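Local coordinates for adenosine kinase, putative (Trypanosoma brucei, PDB 3OTX), which probably phosphorylates adenosine to AMP at the expense of ATP in a magnesium-dependent reaction, a one-step route of purine salvage, at residues A[295-300]-A[329-334]; A[75-80]-A[341-346]; A[20-25]-A[54-59]. The protein carries 1 engineered substitution. One frame throughout, in Å; residues are numbered along the deposited sequence.

Contact 1 holds the phosphate-binding turn 295-300 against the end of helix 317-332, and both of its segments touch the bound bis(adenosine)-5'-pentaphosphate. Contact 2, its centre about 16 Å from that of contact 1, fastens the C-terminal tail to the end of helix 66-76; the two meet where E330 CG lies 4.3 Å from W76 CH2. Contact 3 belongs to the smaller, five-stranded sheet, its centre about 18 Å from that of contact 1, with D295 OD2 3.0 Å from H23 CE1. Contacts 2 and 3 have nearest atoms about 20 Å apart. The side chain of S21 in contact 3 is about 9 Å from the ligand, that of F345 in contact 2 about 10 Å.

Contact 1. Residues A[295-300]-A[329-334]; sequences DMNGAG and QEVIQR. With AP5 (bis(adenosine)-5'-pentaphosphate), chain C.
The carbonyl oxygen of V331 is gripped from opposite faces of its plane. From the turn, N297 ND2 donates to V331 O at 3.1 Å (152° at the hydrogen), tilted out of the carbonyl plane; from its own segment the backbone N of R334 does so. N297 and V331 side chains cross at about a right angle, N297 CB resting 3.6 Å from V331 CG1. A water accepts from N297 N at 3.0 Å and probably donates to R334 O, helping to bridge the two backbones. Next to the ligand, A299 CB packs 3.6 Å from I332 CG2. I332 CG1 takes the crowded position (chi1 71°), while its CD1 lies 3.6 Å from AP5 C5A, against one adenine. Q329 NE2 donates to N3A of that adenine at 3.2 Å and also bonds P286 O. On the turn, A299 N reaches AP5 O1G at 3.0 Å, and D301 N also bonds the ligand. G298-A299-G300-D301 is the GAGD sequence of the PfkB family, whose amides, as in relatives, probably form the anion hole at the start of helix 300-311. One contact thus joins phosphate binding to adenine recognition, and the A299 amide would probably offset negative charge on the central phosphate.

Contact 2. Residues A[75-80]-A[341-346]; sequences QWMQQA and EKPSFS
The indole of W76 is flanked on both faces: P343 CB sits 4.0 Å from the centroid of its six-membered ring, 19° off the normal, in a CH-pi contact, and R334 makes a cation-pi contact from the opposite side. At the edge, E341 O lies near the ring plane and takes a weak hydrogen bond from W76 NE1 at 3.1 Å. In this ribokinase-like (PfkB) fold, the contact lays the C-terminal tail across the end of helix 66-76. W76 CG stands anti to the backbone N (chi1 176°). M77, its chain bent, brings SD to 3.6 Å from P343 CB, so P343 CB meets both the indole face and the thioether. M77 CE goes on to F345, 4.0 Å from F345 CD2; the F345 ring also stacks on Y326 of helix 317-332. Q79 closes the far side: its amide nitrogen serves two carbonyls, giving NE2 to W76 O at 3.1 Å, on a lone pair, and to E341 O. That pairing fixes the rotation of the Q79 amide and leaves E341 O receiving two N-H groups. The second of these bonds is nearly straight, Q79 NE2 to E341 O at 3.0 Å and 165°, lying in the carbonyl plane.

Contact 3. Residues A[20-25]-A[54-59]; sequences VSAHVS and EKMPNV
M56 reaches over the end of strand 17-23: its CB points toward the strand, CG stands anti to the carbonyl carbon beside the backbone N (chi1 -51°), and the thioether completes the approach. SD lies 4.3 Å from A22 CB and 4.1 Å from V24 CG1, the M56 and V24 side chains crossing at about a right angle. A bend at chi3 (76°) then turns the methyl, so that CE ends 3.7 Å from H23 O. The thioether thus lies over A22 to V24, where the strand gives way to the turn before helix 26-31, N-capped by S25, whose OG bonds F28 N.

A second apolar patch lies farther back along the strand, at V20, and A22 CB, which also meets V59 CB, joins the two. V59 CG2, anti to its backbone N, packs 3.7 Å from V20 CG1, and that same V20 methyl meets E54 CG at 4.0 Å, so V20 lies against both the final turn of helix 49-54 and the residue that leads into strand 60-63. The backbones come close here: V59 CA makes a CA-H...O contact to S21 O at 3.4 Å (139° at the hydrogen), just before the regular backbone pairing of S21 with R60. One water links two backbone atoms, accepting from H23 N at 3.0 Å and donating weakly to N58 O at 3.3 Å.

The contact thus closes the start of an antiparallel strand pair: helix 49-54 runs through a loop into strand 60-63, which lies along strand 17-23 at the border of the five-stranded sheet. Such a small sheet set against a large alpha/beta domain is the lid of the ribokinase-like kinases, and strand 17-23 also carries D19, which binds adenosine.

Contact 1. Residues A[295-300]-A[329-334]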
loop_
_atom_site.group_PDB
_atom_site.type_symbol
_atom_site.label_atom_id
_atom_site.label_comp_id
_atom_site.label_asym_id
_atom_site.label_seq_id
_atom_site.Cartn_x
_atom_site.Cartn_y
_atom_site.Cartn_z
ATOM N N ASP A 295 0.921 18.811 -5.007
ATOM C CA ASP A 295 0.416 17.811 -5.981
ATOM C C ASP A 295 1.375 16.655 -6.317
ATOM O O ASP A 295 1.153 15.908 -7.268
ATOM C CB ASP A 295 0.008 18.520 -7.282
ATOM C CG ASP A 295 1.163 19.298 -7.930
ATOM O OD1 ASP A 295 2.352 18.995 -7.658
ATOM O OD2 ASP A 295 0.870 20.222 -8.726
ATOM N N MET A 296 2.434 16.509 -5.533
ATOM C CA MET A 296 3.460 15.512 -5.798
ATOM C C MET A 296 3.078 14.108 -5.327
ATOM O O MET A 296 2.927 13.195 -6.150
ATOM C CB MET A 296 4.739 15.922 -5.094
ATOM C CG MET A 296 5.840 16.434 -5.970
ATOM S SD MET A 296 7.350 15.554 -5.523
ATOM C CE MET A 296 7.186 15.308 -3.747
ATOM N N ASN A 297 2.955 13.950 -4.001
ATOM C CA ASN A 297 2.714 12.671 -3.358
ATOM C C ASN A 297 1.240 12.426 -3.036
ATOM O O ASN A 297 0.433 13.351 -2.920
ATOM C CB ASN A 297 3.531 12.527 -2.051
ATOM C CG ASN A 297 5.048 12.595 -2.267
ATOM O OD1 ASN A 297 5.621 11.818 -3.034
ATOM N ND2 ASN A 297 5.701 13.509 -1.556
ATOM N N GLY A 298 0.904 11.151 -2.918
ATOM C CA GLY A 298 -0.409 10.754 -2.431
ATOM C C GLY A 298 -0.258 10.499 -0.947
ATOM O O GLY A 298 0.841 10.586 -0.403
ATOM N N ALA A 299 -1.378 10.189 -0.296
ATOM C CA ALA A 299 -1.465 10.119 1.186
ATOM C C ALA A 299 -1.689 8.713 1.723
ATOM O O ALA A 299 -1.475 8.475 2.912
ATOM C CB ALA A 299 -2.637 10.998 1.682
ATOM N N GLY A 300 -2.121 7.785 0.870
ATOM C CA GLY A 300 -2.615 6.482 1.364
ATOM C C GLY A 300 -1.512 5.615 1.933
ATOM O O GLY A 300 -1.597 5.144 3.082
ATOM N N GLN A 329 0.095 13.546 6.567
ATOM C CA GLN A 329 0.191 14.980 6.493
ATOM C C GLN A 329 1.613 15.452 6.197
ATOM O O GLN A 329 1.799 16.439 5.498
ATOM C CB GLN A 329 -0.423 15.640 7.720
ATOM C CG GLN A 329 -1.950 15.538 7.627
ATOM C CD GLN A 329 -2.704 16.358 8.643
ATOM O OE1 GLN A 329 -2.159 16.777 9.662
ATOM N NE2 GLN A 329 -3.970 16.599 8.367
ATOM N N GLU A 330 2.604 14.717 6.680
ATOM C CA GLU A 330 3.995 15.092 6.358
ATOM C C GLU A 330 4.284 14.880 4.871
ATOM O O GLU A 330 4.843 15.766 4.202
ATOM C CB GLU A 330 4.998 14.304 7.211
ATOM C CG GLU A 330 5.085 14.734 8.663
ATOM C CD GLU A 330 5.509 16.181 8.864
ATOM O OE1 GLU A 330 6.471 16.626 8.202
ATOM O OE2 GLU A 330 4.870 16.871 9.693
ATOM N N VAL A 331 3.911 13.719 4.375
ATOM C CA VAL A 331 4.226 13.300 3.007
ATOM C C VAL A 331 3.541 14.197 1.960
ATOM O O VAL A 331 4.162 14.581 0.952
ATOM C CB VAL A 331 3.960 11.789 2.816
ATOM C CG1 VAL A 331 3.888 11.397 1.337
ATOM C CG2 VAL A 331 5.056 10.976 3.521
ATOM N N ILE A 332 2.296 14.580 2.211
ATOM C CA ILE A 332 1.565 15.381 1.207
ATOM C C ILE A 332 2.046 16.830 1.153
ATOM O O ILE A 332 1.738 17.572 0.203
ATOM C CB ILE A 332 0.003 15.286 1.374
ATOM C CG1 ILE A 332 -0.427 16.043 2.641
ATOM C CG2 ILE A 332 -0.484 13.815 1.279
ATOM C CD1 ILE A 332 -1.908 16.049 2.930
ATOM N N GLN A 333 2.798 17.234 2.180
ATOM C CA GLN A 333 3.420 18.558 2.198
ATOM C C GLN A 333 4.804 18.584 1.534
ATOM O O GLN A 333 5.451 19.624 1.505
ATOM C CB GLN A 333 3.514 19.093 3.632
ATOM C CG GLN A 333 2.179 19.446 4.240
ATOM C CD GLN A 333 2.308 19.924 5.674
ATOM O OE1 GLN A 333 2.677 21.066 5.919
ATOM N NE2 GLN A 333 2.008 19.048 6.627
ATOM N N ARG A 334 5.267 17.459 1.007
ATOM C CA ARG A 334 6.583 17.431 0.368
ATOM C C ARG A 334 6.504 17.902 -1.085
ATOM O O ARG A 334 5.561 17.555 -1.800
ATOM C CB ARG A 334 7.219 16.051 0.486
ATOM C CG ARG A 334 7.938 15.850 1.815
ATOM C CD ARG A 334 7.965 14.392 2.222
ATOM N NE ARG A 334 9.152 14.069 3.012
ATOM C CZ ARG A 334 9.232 13.071 3.889
ATOM N NH1 ARG A 334 8.185 12.284 4.117
ATOM N NH2 ARG A 334 10.363 12.861 4.550
HETATM P PA AP5 C . -6.838 9.803 1.905
HETATM O O1A AP5 C . -7.106 10.878 0.857
HETATM O O2A AP5 C . -8.090 9.184 2.492
HETATM O O3A AP5 C . -5.944 8.583 1.354
HETATM P PB AP5 C . -6.016 7.915 -0.113
HETATM O O1B AP5 C . -7.300 8.215 -0.822
HETATM O O2B AP5 C . -5.639 6.484 0.057
HETATM O O3B AP5 C . -4.827 8.725 -0.797
HETATM P PG AP5 C . -4.428 9.006 -2.313
HETATM O O1G AP5 C . -3.629 10.272 -2.320
HETATM O O2G AP5 C . -5.597 9.177 -3.257
HETATM O O3G AP5 C . -3.495 7.793 -2.569
HETATM P PD AP5 C . -2.683 7.355 -3.897
HETATM O O1D AP5 C . -2.875 8.292 -5.075
HETATM O O2D AP5 C . -2.994 5.896 -4.079
HETATM O O3D AP5 C . -1.168 7.584 -3.403
HETATM P PE AP5 C . -0.261 6.519 -2.597
HETATM O O1E AP5 C . -1.106 5.806 -1.580
HETATM O O2E AP5 C . 1.005 7.219 -2.107
HETATM O O5F AP5 C . -5.867 10.444 3.010
HETATM C C5F AP5 C . -5.292 9.635 4.035
HETATM C C4F AP5 C . -4.927 10.516 5.205
HETATM O O4F AP5 C . -4.084 11.590 4.764
HETATM C C3F AP5 C . -6.104 11.242 5.849
HETATM O O3F AP5 C . -6.691 10.422 6.829
HETATM C C2F AP5 C . -5.487 12.507 6.373
HETATM O O2F AP5 C . -4.851 12.254 7.601
HETATM C C1F AP5 C . -4.394 12.800 5.340
HETATM N N9A AP5 C . -4.839 13.710 4.245
HETATM C C8A AP5 C . -5.081 13.362 2.913
HETATM N N7A AP5 C . -5.443 14.495 2.251
HETATM C C5A AP5 C . -5.418 15.534 3.118
HETATM C C6A AP5 C . -5.647 16.887 2.988
HETATM N N6A AP5 C . -5.877 17.453 1.800
HETATM N N1A AP5 C . -5.516 17.690 4.094
HETATM C C2A AP5 C . -5.137 17.186 5.328
HETATM N N3A AP5 C . -4.899 15.833 5.442
HETATM C C4A AP5 C . -5.013 15.032 4.364
HETATM O O5J AP5 C . 0.136 5.428 -3.733
HETATM C C5J AP5 C . 0.894 5.831 -4.861
HETATM C C4J AP5 C . 1.738 4.618 -5.214
HETATM O O4J AP5 C . 0.923 3.583 -5.787
HETATM C C3J AP5 C . 2.776 4.887 -6.309
HETATM O O3J AP5 C . 4.055 4.975 -5.680
HETATM C C2J AP5 C . 2.649 3.696 -7.271
HETATM O O2J AP5 C . 3.897 3.107 -7.619
HETATM C C1J AP5 C . 1.808 2.732 -6.469
HETATM N N9B AP5 C . 1.077 1.760 -7.294
HETATM C C8B AP5 C . 0.179 2.075 -8.278
HETATM N N7B AP5 C . -0.234 0.902 -8.825
HETATM C C5B AP5 C . 0.395 -0.135 -8.189
HETATM C C6B AP5 C . 0.333 -1.526 -8.340
HETATM N N6B AP5 C . -0.378 -2.143 -9.297
HETATM N N1B AP5 C . 1.154 -2.255 -7.524
HETATM C C2B AP5 C . 1.930 -1.720 -6.521
HETATM N N3B AP5 C . 2.025 -0.349 -6.403
HETATM C C4B AP5 C . 1.229 0.413 -7.213
HETATM O O HOH W 1 3.353 16.177 -1.993
#

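Contact 2. Residues A[75-80]-A[341-346]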
loop_
_atom_site.group_PDB
_atom_site.type_symbol
_atom_site.label_atom_id
_atom_site.label_comp_id
_atom_site.label_asym_id
_atom_site.label_seq_id
_atom_site.Cartn_x
_atom_site.Cartn_y
_atom_site.Cartn_z
ATOM N N GLN A 75 9.585 2.643 8.338
ATOM C CA GLN A 75 10.981 2.627 8.802
ATOM C C GLN A 75 11.433 4.029 9.233
ATOM O O GLN A 75 12.185 4.196 10.191
ATOM C CB GLN A 75 11.872 2.043 7.683
ATOM C CG GLN A 75 13.337 1.733 8.096
ATOM C CD GLN A 75 13.435 0.605 9.106
ATOM O OE1 GLN A 75 12.975 -0.541 8.868
ATOM N NE2 GLN A 75 13.913 0.956 10.299
ATOM N N TRP A 76 10.982 5.055 8.508
ATOM C CA TRP A 76 11.327 6.450 8.815
ATOM C C TRP A 76 10.876 6.815 10.229
ATOM O O TRP A 76 11.490 7.638 10.906
ATOM C CB TRP A 76 10.654 7.409 7.804
ATOM C CG TRP A 76 10.848 8.879 8.050
ATOM C CD1 TRP A 76 11.991 9.585 7.900
ATOM C CD2 TRP A 76 9.836 9.823 8.416
ATOM N NE1 TRP A 76 11.782 10.918 8.195
ATOM C CE2 TRP A 76 10.454 11.084 8.510
ATOM C CE3 TRP A 76 8.463 9.714 8.677
ATOM C CZ2 TRP A 76 9.751 12.237 8.875
ATOM C CZ3 TRP A 76 7.761 10.863 9.039
ATOM C CH2 TRP A 76 8.401 12.102 9.119
ATOM N N MET A 77 9.786 6.192 10.658
ATOM C CA MET A 77 9.260 6.442 12.006
ATOM C C MET A 77 9.950 5.638 13.094
ATOM O O MET A 77 9.655 5.839 14.279
ATOM C CB MET A 77 7.781 6.096 12.054
ATOM C CG MET A 77 6.871 7.083 11.347
ATOM S SD MET A 77 6.887 8.741 12.035
ATOM C CE MET A 77 6.034 8.485 13.606
ATOM N N GLN A 78 10.817 4.702 12.706
ATOM C CA GLN A 78 11.524 3.856 13.664
ATOM C C GLN A 78 13.028 3.843 13.331
ATOM O O GLN A 78 13.600 2.803 13.065
ATOM C CB GLN A 78 10.937 2.431 13.643
ATOM C CG GLN A 78 9.475 2.325 14.167
ATOM C CD GLN A 78 9.339 2.646 15.650
ATOM O OE1 GLN A 78 10.321 2.725 16.361
ATOM N NE2 GLN A 78 8.103 2.866 16.108
ATOM N N GLN A 79 13.663 5.009 13.284
ATOM C CA GLN A 79 15.019 5.063 12.749
ATOM C C GLN A 79 16.079 4.444 13.674
ATOM O O GLN A 79 17.182 4.176 13.233
ATOM C CB GLN A 79 15.400 6.470 12.300
ATOM C CG GLN A 79 14.712 6.908 11.008
ATOM C CD GLN A 79 15.091 8.308 10.650
ATOM O OE1 GLN A 79 16.252 8.683 10.781
ATOM N NE2 GLN A 79 14.124 9.102 10.191
ATOM N N ALA A 80 15.725 4.170 14.920
ATOM C CA ALA A 80 16.652 3.443 15.793
ATOM C C ALA A 80 16.755 1.942 15.431
ATOM O O ALA A 80 17.616 1.214 15.976
ATOM C CB ALA A 80 16.316 3.651 17.284
ATOM N N GLU A 341 14.463 14.959 7.557
ATOM C CA GLU A 341 15.325 13.921 8.135
ATOM C C GLU A 341 14.640 12.985 9.123
ATOM O O GLU A 341 14.662 11.771 8.952
ATOM C CB GLU A 341 16.536 14.558 8.823
ATOM C CG GLU A 341 17.519 13.555 9.442
ATOM C CD GLU A 341 18.420 14.178 10.506
ATOM O OE1 GLU A 341 17.897 14.610 11.560
ATOM O OE2 GLU A 341 19.654 14.220 10.293
ATOM N N LYS A 342 14.051 13.566 10.159
ATOM C CA LYS A 342 13.518 12.799 11.274
ATOM C C LYS A 342 12.109 13.273 11.574
ATOM O O LYS A 342 11.784 14.446 11.383
ATOM C CB LYS A 342 14.403 12.944 12.521
ATOM C CG LYS A 342 15.646 12.041 12.536
ATOM C CD LYS A 342 16.595 12.423 13.682
ATOM C CE LYS A 342 17.878 11.576 13.704
ATOM N NZ LYS A 342 18.667 11.766 14.968
ATOM N N PRO A 343 11.259 12.356 12.042
ATOM C CA PRO A 343 9.907 12.742 12.421
ATOM C C PRO A 343 9.893 13.649 13.653
ATOM O O PRO A 343 10.830 13.622 14.449
ATOM C CB PRO A 343 9.229 11.415 12.759
ATOM C CG PRO A 343 10.287 10.375 12.768
ATOM C CD PRO A 343 11.535 10.917 12.211
ATOM N N SER A 344 8.830 14.439 13.783
ATOM C CA SER A 344 8.606 15.300 14.936
ATOM C C SER A 344 7.380 14.818 15.705
ATOM O O SER A 344 6.733 15.590 16.393
ATOM C CB SER A 344 8.372 16.734 14.461
ATOM O OG SER A 344 7.324 16.753 13.496
ATOM N N PHE A 345 7.069 13.533 15.569
ATOM C CA PHE A 345 5.885 12.924 16.163
ATOM C C PHE A 345 6.291 11.498 16.417
ATOM O O PHE A 345 6.873 10.846 15.541
ATOM C CB PHE A 345 4.726 12.978 15.145
ATOM C CG PHE A 345 3.458 12.230 15.543
ATOM C CD1 PHE A 345 2.270 12.935 15.768
ATOM C CD2 PHE A 345 3.428 10.837 15.618
ATOM C CE1 PHE A 345 1.079 12.271 16.111
ATOM C CE2 PHE A 345 2.247 10.163 15.950
ATOM C CZ PHE A 345 1.070 10.881 16.201
ATOM N N SER A 346 6.008 11.015 17.617
ATOM C CA SER A 346 6.177 9.600 17.895
ATOM C C SER A 346 4.885 8.988 18.416
ATOM O O SER A 346 4.138 9.623 19.175
ATOM C CB SER A 346 7.351 9.350 18.852
ATOM O OG SER A 346 7.381 10.327 19.860
#

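Contact 3. Residues A[20-25]-A[54-59]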
loop_
_atom_site.group_PDB
_atom_site.type_symbol
_atom_site.label_atom_id
_atom_site.label_comp_id
_atom_site.label_asym_id
_atom_site.label_seq_id
_atom_site.Cartn_x
_atom_site.Cartn_y
_atom_site.Cartn_z
ATOM N N VAL A 20 7.319 7.155 -12.502
ATOM C CA VAL A 20 7.714 8.068 -13.568
ATOM C C VAL A 20 6.605 9.118 -13.575
ATOM O O VAL A 20 5.500 8.853 -14.038
ATOM C CB VAL A 20 7.890 7.308 -14.914
ATOM C CG1 VAL A 20 8.367 8.239 -16.055
ATOM C CG2 VAL A 20 8.908 6.181 -14.756
ATOM N N SER A 21 6.914 10.290 -13.018
ATOM C CA SER A 21 5.928 11.287 -12.651
ATOM C C SER A 21 6.088 12.509 -13.533
ATOM O O SER A 21 7.214 12.968 -13.776
ATOM C CB SER A 21 6.164 11.700 -11.189
ATOM O OG SER A 21 5.112 12.490 -10.678
ATOM N N ALA A 22 4.970 13.012 -14.044
ATOM C CA ALA A 22 4.959 14.271 -14.789
ATOM C C ALA A 22 3.585 14.920 -14.738
ATOM O O ALA A 22 2.562 14.248 -14.530
ATOM C CB ALA A 22 5.394 14.056 -16.244
ATOM N N HIS A 23 3.571 16.236 -14.901
ATOM C CA HIS A 23 2.333 16.957 -15.120
ATOM C C HIS A 23 1.917 16.793 -16.570
ATOM O O HIS A 23 2.705 17.039 -17.487
ATOM C CB HIS A 23 2.501 18.438 -14.763
ATOM C CG HIS A 23 2.648 18.666 -13.297
ATOM N ND1 HIS A 23 1.575 18.934 -12.478
ATOM C CD2 HIS A 23 3.729 18.578 -12.486
ATOM C CE1 HIS A 23 1.993 19.044 -11.231
ATOM N NE2 HIS A 23 3.296 18.830 -11.207
ATOM N N VAL A 24 0.670 16.363 -16.756
ATOM C CA VAL A 24 0.122 16.133 -18.075
ATOM C C VAL A 24 -1.140 16.967 -18.262
ATOM O O VAL A 24 -1.722 17.482 -17.295
ATOM C CB VAL A 24 -0.202 14.635 -18.330
ATOM C CG1 VAL A 24 1.050 13.785 -18.159
ATOM C CG2 VAL A 24 -1.310 14.146 -17.396
ATOM N N SER A 25 -1.571 17.075 -19.506
ATOM C CA SER A 25 -2.798 17.778 -19.809
ATOM C C SER A 25 -3.971 16.828 -19.656
ATOM O O SER A 25 -3.797 15.616 -19.538
ATOM C CB SER A 25 -2.759 18.282 -21.237
ATOM O OG SER A 25 -2.667 17.180 -22.113
ATOM N N GLU A 54 7.896 10.283 -20.796
ATOM C CA GLU A 54 9.352 10.447 -20.656
ATOM C C GLU A 54 9.891 11.536 -21.572
ATOM O O GLU A 54 10.873 12.185 -21.234
ATOM C CB GLU A 54 10.082 9.132 -20.915
ATOM C CG GLU A 54 9.989 8.142 -19.742
ATOM C CD GLU A 54 10.336 6.706 -20.121
ATOM O OE1 GLU A 54 11.145 6.484 -21.046
ATOM O OE2 GLU A 54 9.785 5.789 -19.489
ATOM N N LYS A 55 9.238 11.722 -22.718
ATOM C CA LYS A 55 9.580 12.765 -23.684
ATOM C C LYS A 55 9.197 14.164 -23.196
ATOM O O LYS A 55 9.388 15.145 -23.910
ATOM C CB LYS A 55 8.897 12.468 -25.024
ATOM C CG LYS A 55 9.828 12.021 -26.142
ATOM C CD LYS A 55 10.208 10.552 -26.090
ATOM C CE LYS A 55 11.498 10.324 -26.860
ATOM N NZ LYS A 55 11.715 8.908 -27.258
ATOM N N MET A 56 8.674 14.257 -21.975
ATOM C CA MET A 56 8.189 15.532 -21.441
ATOM C C MET A 56 9.249 16.306 -20.657
ATOM O O MET A 56 10.288 15.735 -20.299
ATOM C CB MET A 56 6.979 15.297 -20.553
ATOM C CG MET A 56 5.919 14.470 -21.220
ATOM S SD MET A 56 4.345 14.566 -20.383
ATOM C CE MET A 56 3.834 16.194 -20.928
ATOM N N PRO A 57 8.991 17.610 -20.395
ATOM C CA PRO A 57 9.841 18.361 -19.472
ATOM C C PRO A 57 9.494 18.098 -18.003
ATOM O O PRO A 57 8.326 17.867 -17.650
ATOM C CB PRO A 57 9.567 19.824 -19.845
ATOM C CG PRO A 57 8.183 19.816 -20.390
ATOM C CD PRO A 57 8.038 18.494 -21.101
ATOM N N ASN A 58 10.532 18.121 -17.170
ATOM C CA ASN A 58 10.421 18.001 -15.724
ATOM C C ASN A 58 9.885 16.646 -15.268
ATOM O O ASN A 58 9.328 16.543 -14.173
ATOM C CB ASN A 58 9.582 19.147 -15.126
ATOM C CG ASN A 58 10.041 20.527 -15.594
ATOM O OD1 ASN A 58 9.222 21.371 -15.963
ATOM N ND2 ASN A 58 11.348 20.756 -15.584
ATOM N N VAL A 59 10.053 15.612 -16.092
ATOM C CA VAL A 59 9.709 14.249 -15.625
ATOM C C VAL A 59 10.632 13.841 -14.473
ATOM O O VAL A 59 11.829 14.135 -14.500
ATOM C CB VAL A 59 9.734 13.181 -16.757
ATOM C CG1 VAL A 59 11.082 13.167 -17.487
ATOM C CG2 VAL A 59 9.373 11.787 -16.209
HETATM O O HOH W 2 6.269 17.579 -14.750
#